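Long-range contact in RING-type domain-containing protein (Chaetomium thermophilum, PDB 6Z3U), which probably activates the cyclin-dependent kinase of the CAK complex as its MAT1-type subunit, whose C-terminal part seen here touches both cyclin and kinase: residues 16-22 and 47-52. Residues are numbered along the deposited sequence.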
loop_
_atom_site.group_PDB
_atom_site.type_symbol
_atom_site.label_atom_id
_atom_site.label_comp_id
_atom_site.label_asym_id
_atom_site.label_seq_id
_atom_site.Cartn_x
_atom_site.Cartn_y
_atom_site.Cartn_z
ATOM N N TYR C 16 3.631 -12.189 -20.579
ATOM C CA TYR C 16 4.987 -12.373 -20.087
ATOM C C TYR C 16 5.051 -13.621 -19.221
ATOM O O TYR C 16 4.029 -14.159 -18.789
ATOM C CB TYR C 16 5.469 -11.149 -19.299
ATOM C CG TYR C 16 4.837 -10.997 -17.933
ATOM C CD1 TYR C 16 3.643 -10.307 -17.770
ATOM C CD2 TYR C 16 5.443 -11.531 -16.802
ATOM C CE1 TYR C 16 3.065 -10.161 -16.524
ATOM C CE2 TYR C 16 4.872 -11.389 -15.552
ATOM C CZ TYR C 16 3.686 -10.701 -15.419
ATOM O OH TYR C 16 3.114 -10.560 -14.175
ATOM N N ARG C 17 6.278 -14.074 -18.982
ATOM C CA ARG C 17 6.550 -15.246 -18.161
ATOM C C ARG C 17 7.831 -15.023 -17.374
ATOM O O ARG C 17 8.852 -14.628 -17.942
ATOM C CB ARG C 17 6.642 -16.500 -19.035
ATOM C CG ARG C 17 7.677 -16.405 -20.149
ATOM C CD ARG C 17 7.506 -17.538 -21.155
ATOM N NE ARG C 17 8.526 -17.521 -22.201
ATOM C CZ ARG C 17 8.415 -16.843 -23.343
ATOM N NH1 ARG C 17 7.326 -16.126 -23.595
ATOM N NH2 ARG C 17 9.392 -16.885 -24.238
ATOM N N VAL C 18 7.769 -15.278 -16.068
ATOM C CA VAL C 18 8.900 -15.071 -15.168
ATOM C C VAL C 18 9.694 -16.373 -15.148
ATOM O O VAL C 18 9.317 -17.336 -14.479
ATOM C CB VAL C 18 8.442 -14.665 -13.766
ATOM C CG1 VAL C 18 9.624 -14.606 -12.808
ATOM C CG2 VAL C 18 7.721 -13.326 -13.808
ATOM N N ARG C 19 10.808 -16.397 -15.873
ATOM C CA ARG C 19 11.643 -17.581 -15.987
ATOM C C ARG C 19 12.921 -17.418 -15.172
ATOM O O ARG C 19 13.266 -16.330 -14.703
ATOM C CB ARG C 19 11.966 -17.896 -17.457
ATOM C CG ARG C 19 12.388 -16.713 -18.320
ATOM C CD ARG C 19 11.439 -16.515 -19.501
ATOM N NE ARG C 19 12.090 -15.863 -20.635
ATOM C CZ ARG C 19 12.063 -14.556 -20.883
ATOM N NH1 ARG C 19 12.692 -14.078 -21.947
ATOM N NH2 ARG C 19 11.410 -13.727 -20.077
ATOM N N GLU C 20 13.619 -18.545 -15.005
ATOM C CA GLU C 20 14.761 -18.606 -14.100
ATOM C C GLU C 20 15.931 -17.762 -14.591
ATOM O O GLU C 20 16.751 -17.319 -13.780
ATOM C CB GLU C 20 15.190 -20.065 -13.926
ATOM C CG GLU C 20 16.406 -20.285 -13.040
ATOM C CD GLU C 20 16.769 -21.756 -12.912
ATOM O OE1 GLU C 20 17.977 -22.073 -12.878
ATOM O OE2 GLU C 20 15.846 -22.597 -12.862
ATOM N N GLU C 21 16.033 -17.532 -15.900
ATOM C CA GLU C 21 17.188 -16.834 -16.449
ATOM C C GLU C 21 17.164 -15.332 -16.194
ATOM O O GLU C 21 18.179 -14.667 -16.430
ATOM C CB GLU C 21 17.287 -17.079 -17.957
ATOM C CG GLU C 21 16.190 -16.405 -18.767
ATOM C CD GLU C 21 16.260 -16.742 -20.243
ATOM O OE1 GLU C 21 15.706 -17.789 -20.643
ATOM O OE2 GLU C 21 16.867 -15.959 -21.004
ATOM N N LEU C 22 16.047 -14.780 -15.727
ATOM C CA LEU C 22 15.974 -13.346 -15.481
ATOM C C LEU C 22 16.865 -12.962 -14.305
ATOM O O LEU C 22 16.806 -13.580 -13.238
ATOM C CB LEU C 22 14.529 -12.932 -15.208
ATOM C CG LEU C 22 13.544 -13.140 -16.359
ATOM C CD1 LEU C 22 12.126 -12.826 -15.917
ATOM C CD2 LEU C 22 13.924 -12.284 -17.556
ATOM N N ILE C 47 11.838 -10.030 -8.691
ATOM C CA ILE C 47 11.779 -10.177 -10.142
ATOM C C ILE C 47 10.333 -10.320 -10.597
ATOM O O ILE C 47 9.911 -9.706 -11.584
ATOM C CB ILE C 47 12.631 -11.378 -10.595
ATOM C CG1 ILE C 47 14.101 -11.169 -10.215
ATOM C CG2 ILE C 47 12.481 -11.597 -12.095
ATOM C CD1 ILE C 47 14.978 -12.391 -10.427
ATOM N N SER C 48 9.550 -11.132 -9.881
ATOM C CA SER C 48 8.138 -11.275 -10.210
ATOM C C SER C 48 7.395 -9.958 -10.043
ATOM O O SER C 48 6.464 -9.669 -10.802
ATOM C CB SER C 48 7.505 -12.350 -9.329
ATOM O OG SER C 48 8.215 -13.571 -9.426
ATOM N N ARG C 49 7.792 -9.153 -9.057
ATOM C CA ARG C 49 7.142 -7.867 -8.830
ATOM C C ARG C 49 7.449 -6.891 -9.956
ATOM O O ARG C 49 6.561 -6.162 -10.413
ATOM C CB ARG C 49 7.589 -7.312 -7.478
ATOM C CG ARG C 49 6.954 -5.996 -7.053
ATOM C CD ARG C 49 7.073 -5.822 -5.542
ATOM N NE ARG C 49 7.138 -4.426 -5.119
ATOM C CZ ARG C 49 6.091 -3.610 -5.047
ATOM N NH1 ARG C 49 6.254 -2.360 -4.640
ATOM N NH2 ARG C 49 4.884 -4.037 -5.393
ATOM N N ALA C 50 8.699 -6.870 -10.424
ATOM C CA ALA C 50 9.076 -5.963 -11.503
ATOM C C ALA C 50 8.397 -6.348 -12.812
ATOM O O ALA C 50 7.845 -5.491 -13.512
ATOM C CB ALA C 50 10.596 -5.956 -11.670
ATOM N N MET C 51 8.423 -7.638 -13.156
ATOM C CA MET C 51 7.854 -8.082 -14.424
ATOM C C MET C 51 6.360 -7.784 -14.501
ATOM O O MET C 51 5.852 -7.390 -15.558
ATOM C CB MET C 51 8.113 -9.576 -14.613
ATOM C CG MET C 51 9.577 -9.923 -14.834
ATOM S SD MET C 51 10.204 -9.340 -16.418
ATOM C CE MET C 51 9.617 -10.634 -17.509
ATOM N N PHE C 52 5.638 -7.966 -13.394
ATOM C CA PHE C 52 4.215 -7.646 -13.387
ATOM C C PHE C 52 3.988 -6.171 -13.684
ATOM O O PHE C 52 3.221 -5.814 -14.585
ATOM C CB PHE C 52 3.603 -8.023 -12.037
ATOM C CG PHE C 52 2.158 -7.640 -11.901
ATOM C CD1 PHE C 52 1.166 -8.409 -12.487
ATOM C CD2 PHE C 52 1.790 -6.516 -11.182
ATOM C CE1 PHE C 52 -0.166 -8.061 -12.362
ATOM C CE2 PHE C 52 0.459 -6.164 -11.051
ATOM C CZ PHE C 52 -0.519 -6.938 -11.642
#
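Met51 reaches out from helix 43-55 and overlaps Tyr16, Val18 and Leu22 of the irregular segment 16-22, an example of loop-on-helix packing in this C-terminal, strandless piece of a MAT1-type subunit, where the loop before helix 25-31 lies along helix 43-55. No hydrogen bond joins the two parts; apolar side chains do the work. Met51 CB lies 3.8 Å from Tyr16 CE2 and 3.9 Å from Val18 CG2, while its terminal CE meets Leu22 CD1 at 3.7 Å. A type I turn from Arg19 to Leu22 bends the chain so that Leu22 also packs on Ile47, one helical turn before Met51, with Leu22 CB 4.0 Å from Ile47 CG2. Ser48 OG is hydrogen-bonded to Leu44 O, and Arg19 forms a salt bridge with Glu198 of the cyclin chain. That cyclin also covers Met51 with Gly194 and Tyr16 with Glu8. At the other end, Tyr16 OH makes a close van der Waals approach to the helix, 3.2 Å from Phe52 CA and 3.4 Å from Phe52 CB.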